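Side-chain contact in 6-phosphogluconate dehydrogenase, NAD-binding (PDB 6SMT), which probably reduces imines to amines with S-enantioselectivity, using the bound NADPH as hydride donor: residues Val74-His77 and Asp78-Asp81. Residues are numbered along the deposited sequence; the frame is centred on the assembly and turned at random.
Sequences VVDH and DAVD. With NDP (NADPH dihydro-nicotinamide-adenine-dinucleotide phosphate), chain L.
V74 sends CG2 into the first turn of helix 77-87, where it meets A79 CB at 3.6 Å and V80 CG2. Its other methyl, CG1, lies anti to the carbonyl carbon (chi1 -68°) and turns to the adenosine ribose of NADPH. A79 CB reaches the adenine at C5A (3.5 Å), and V75 CG1 comes up to the same base at C8A. V80 CG2 also sits 4.1 Å from the centroid of the H77 ring, almost on its normal, a CH-pi contact over one face. Further out, H77 ND1 and D81 OD1 both hydrogen-bond to T110 of helix 104-116, tying this turn to its neighbour. At the polar edge D76 is the N-cap: with CG between the backbone N and the carbonyl carbon (chi1 65°), its carboxylate turns to the start of the helix and OD1 accepts from A79 N at 3.0 Å, nearly along the C-O axis. The backbone continues the grip, V80 N bonding to D76 O (3.0 Å) and D81 N to H77 O (2.9 Å). One water donates to both D76 OD2 and D78 OD2, bridging two carboxylates whose planes stand 80° apart; D78 OD1 forms a salt bridge with R106. The capping carboxylate, probably stabilised as an anion by the helix N-terminus, thus helps hold the first turn, which brings A79 against the adenine in this Rossmann-type domain.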
ATOM      1  N   VAL B  74      23.692   3.402   9.035  1.00 13.90           N
ATOM      2  CA  VAL B  74      24.228   2.196   8.403  1.00 14.45           C
ATOM      3  C   VAL B  74      23.132   1.135   8.351  1.00 14.54           C
ATOM      4  O   VAL B  74      22.018   1.364   8.816  1.00 14.49           O
ATOM      5  CB  VAL B  74      25.507   1.743   9.115  1.00 14.47           C
ATOM      6  CG1 VAL B  74      26.641   2.725   8.912  1.00 14.16           C
ATOM      7  CG2 VAL B  74      25.260   1.469  10.569  1.00 13.94           C
ATOM      8  N   VAL B  75      23.457  -0.029   7.837  1.00 14.72           N
ATOM      9  CA  VAL B  75      22.404  -1.017   7.480  1.00 15.32           C
ATOM     10  C   VAL B  75      21.640  -1.472   8.708  1.00 17.68           C
ATOM     11  O   VAL B  75      20.423  -1.545   8.609  1.00 18.86           O
ATOM     12  CB  VAL B  75      22.996  -2.190   6.701  1.00 15.23           C
ATOM     13  CG1 VAL B  75      23.980  -2.989   7.531  1.00 16.95           C
ATOM     14  CG2 VAL B  75      21.846  -3.084   6.197  1.00 17.31           C
ATOM     15  N   ASP B  76      22.268  -1.754   9.846  1.00 15.03           N
ATOM     16  CA  ASP B  76      21.569  -2.275  11.013  1.00 15.25           C
ATOM     17  C   ASP B  76      22.356  -1.993  12.280  1.00 15.07           C
ATOM     18  O   ASP B  76      23.430  -1.359  12.220  1.00 15.24           O
ATOM     19  CB  ASP B  76      21.286  -3.771  10.849  1.00 17.17           C
ATOM     20  CG  ASP B  76      22.552  -4.662  10.796  1.00 19.45           C
ATOM     21  OD1 ASP B  76      23.648  -4.230  11.066  1.00 20.93           O
ATOM     22  OD2 ASP B  76      22.441  -5.901  10.349  1.00 25.50           O
ATOM     23  N   HIS B  77      21.848  -2.423  13.451  1.00 14.86           N
ATOM     24  CA  HIS B  77      22.504  -2.174  14.741  1.00 14.46           C
ATOM     25  C   HIS B  77      23.699  -3.112  14.943  1.00 14.98           C
ATOM     26  O   HIS B  77      24.509  -2.710  15.737  1.00 17.00           O
ATOM     27  CB  HIS B  77      21.529  -2.088  15.899  1.00 14.63           C
ATOM     28  CG  HIS B  77      20.911  -0.733  15.978  1.00 14.46           C
ATOM     29  ND1 HIS B  77      21.114   0.099  17.082  1.00 16.11           N
ATOM     30  CD2 HIS B  77      20.231   0.027  15.049  1.00 15.03           C
ATOM     31  CE1 HIS B  77      20.517   1.286  16.876  1.00 16.88           C
ATOM     32  NE2 HIS B  77      19.951   1.265  15.627  1.00 15.31           N
ATOM     33  N   ASP B  78      23.829  -4.217  14.221  1.00 16.59           N
ATOM     34  CA  ASP B  78      25.130  -4.937  14.336  1.00 18.24           C
ATOM     35  C   ASP B  78      26.243  -4.022  13.787  1.00 18.74           C
ATOM     36  O   ASP B  78      27.317  -3.876  14.437  1.00 19.73           O
ATOM     37  CB  ASP B  78      25.131  -6.272  13.622  1.00 19.77           C
ATOM     38  CG  ASP B  78      24.353  -7.344  14.393  1.00 19.94           C
ATOM     39  OD1 ASP B  78      24.223  -7.257  15.600  1.00 22.85           O
ATOM     40  OD2 ASP B  78      24.042  -8.295  13.753  1.00 25.98           O
ATOM     41  N   ALA B  79      25.976  -3.291  12.705  1.00 17.57           N
ATOM     42  CA  ALA B  79      26.952  -2.328  12.160  1.00 17.25           C
ATOM     43  C   ALA B  79      27.079  -1.166  13.091  1.00 16.67           C
ATOM     44  O   ALA B  79      28.210  -0.711  13.363  1.00 18.16           O
ATOM     45  CB  ALA B  79      26.529  -1.927  10.799  1.00 17.94           C
ATOM     46  N   VAL B  80      25.985  -0.559  13.592  1.00 15.94           N
ATOM     47  CA  VAL B  80      26.107   0.551  14.555  1.00 15.50           C
ATOM     48  C   VAL B  80      27.020   0.165  15.717  1.00 17.20           C
ATOM     49  O   VAL B  80      27.875   0.960  16.062  1.00 17.76           O
ATOM     50  CB  VAL B  80      24.724   0.977  15.100  1.00 14.84           C
ATOM     51  CG1 VAL B  80      24.819   2.005  16.211  1.00 15.74           C
ATOM     52  CG2 VAL B  80      23.870   1.532  13.976  1.00 14.80           C
ATOM     53  N   ASP B  81      26.740  -1.001  16.298  1.00 16.85           N
ATOM     54  CA  ASP B  81      27.431  -1.371  17.548  1.00 18.53           C
ATOM     55  C   ASP B  81      28.907  -1.687  17.229  1.00 19.46           C
ATOM     56  O   ASP B  81      29.766  -1.335  18.074  1.00 21.47           O
ATOM     57  CB  ASP B  81      26.715  -2.529  18.194  1.00 19.52           C
ATOM     58  CG  ASP B  81      25.329  -2.119  18.731  1.00 21.04           C
ATOM     59  OD1 ASP B  81      25.026  -0.877  18.823  1.00 19.84           O
ATOM     60  OD2 ASP B  81      24.578  -3.040  19.176  1.00 20.94           O
TER
HETATM   61  PA  NDP L 301      22.350   0.565   3.709  1.00 15.55           P
HETATM   62  O1A NDP L 301      21.206   0.209   4.612  1.00 16.18           O
HETATM   63  O2A NDP L 301      22.577  -0.200   2.443  1.00 17.89           O
HETATM   64  O5B NDP L 301      23.676   0.599   4.577  1.00 17.08           O
HETATM   65  C5B NDP L 301      24.898   0.912   3.885  1.00 18.22           C
HETATM   66  C4B NDP L 301      25.834   1.585   4.857  1.00 15.71           C
HETATM   67  O4B NDP L 301      26.124   0.712   5.986  1.00 15.83           O
HETATM   68  C3B NDP L 301      27.203   1.890   4.216  1.00 15.67           C
HETATM   69  O3B NDP L 301      27.773   3.058   4.776  1.00 16.56           O
HETATM   70  C2B NDP L 301      27.990   0.661   4.615  1.00 16.66           C
HETATM   71  O2B NDP L 301      29.411   0.761   4.642  1.00 17.41           O
HETATM   72  C1B NDP L 301      27.530   0.555   6.055  1.00 16.62           C
HETATM   73  N9A NDP L 301      27.820  -0.726   6.691  1.00 18.53           N
HETATM   74  C8A NDP L 301      27.264  -1.956   6.424  1.00 18.71           C
HETATM   75  N7A NDP L 301      27.737  -2.904   7.199  1.00 20.93           N
HETATM   76  C5A NDP L 301      28.666  -2.278   8.015  1.00 21.13           C
HETATM   77  C6A NDP L 301      29.554  -2.736   9.022  1.00 22.93           C
HETATM   78  N6A NDP L 301      29.579  -3.984   9.481  1.00 28.10           N
HETATM   79  N1A NDP L 301      30.359  -1.817   9.598  1.00 23.66           N
HETATM   80  C2A NDP L 301      30.317  -0.545   9.194  1.00 22.47           C
HETATM   81  N3A NDP L 301      29.546  -0.007   8.242  1.00 21.29           N
HETATM   82  C4A NDP L 301      28.758  -0.931   7.678  1.00 19.14           C
HETATM   83  O3  NDP L 301      22.324   2.101   3.250  1.00 16.89           O
HETATM   84  PN  NDP L 301      21.339   3.309   3.185  1.00 14.94           P
HETATM   85  O1N NDP L 301      22.151   4.523   3.106  1.00 15.19           O
HETATM   86  O2N NDP L 301      20.344   3.065   2.108  1.00 15.13           O
HETATM   87  O5D NDP L 301      20.496   3.253   4.553  1.00 13.61           O
HETATM   88  C5D NDP L 301      21.125   3.502   5.806  1.00 14.31           C
HETATM   89  C4D NDP L 301      20.063   3.314   6.862  1.00 14.32           C
HETATM   90  O4D NDP L 301      19.042   4.322   6.643  1.00 13.72           O
HETATM   91  C3D NDP L 301      19.354   1.953   6.883  1.00 13.44           C
HETATM   92  O3D NDP L 301      19.148   1.460   8.201  1.00 14.46           O
HETATM   93  C2D NDP L 301      18.023   2.265   6.224  1.00 13.44           C
HETATM   94  O2D NDP L 301      16.940   1.415   6.593  1.00 14.27           O
HETATM   95  C1D NDP L 301      17.758   3.696   6.612  1.00 13.14           C
HETATM   96  N1N NDP L 301      16.921   4.436   5.648  1.00 13.61           N
HETATM   97  C2N NDP L 301      17.269   4.489   4.325  1.00 13.52           C
HETATM   98  C3N NDP L 301      16.476   5.087   3.405  1.00 13.23           C
HETATM   99  C7N NDP L 301      16.825   5.147   1.971  1.00 15.26           C
HETATM  100  O7N NDP L 301      15.977   5.686   1.225  1.00 16.88           O
HETATM  101  N7N NDP L 301      17.975   4.691   1.504  1.00 13.95           N
HETATM  102  C4N NDP L 301      15.207   5.665   3.800  1.00 14.64           C
HETATM  103  C5N NDP L 301      14.915   5.639   5.219  1.00 14.54           C
HETATM  104  C6N NDP L 301      15.742   5.091   6.082  1.00 13.53           C
HETATM  105  P2B NDP L 301      30.186   0.582   3.223  1.00 20.06           P
HETATM  106  O1X NDP L 301      31.669   0.399   3.665  1.00 21.17           O
HETATM  107  O2X NDP L 301      29.643  -0.697   2.590  1.00 21.25           O
HETATM  108  O3X NDP L 301      29.952   1.750   2.351  1.00 19.90           O
HETATM  109  O   HOH W   1      23.979  -8.126  11.101  1.00 38.22           O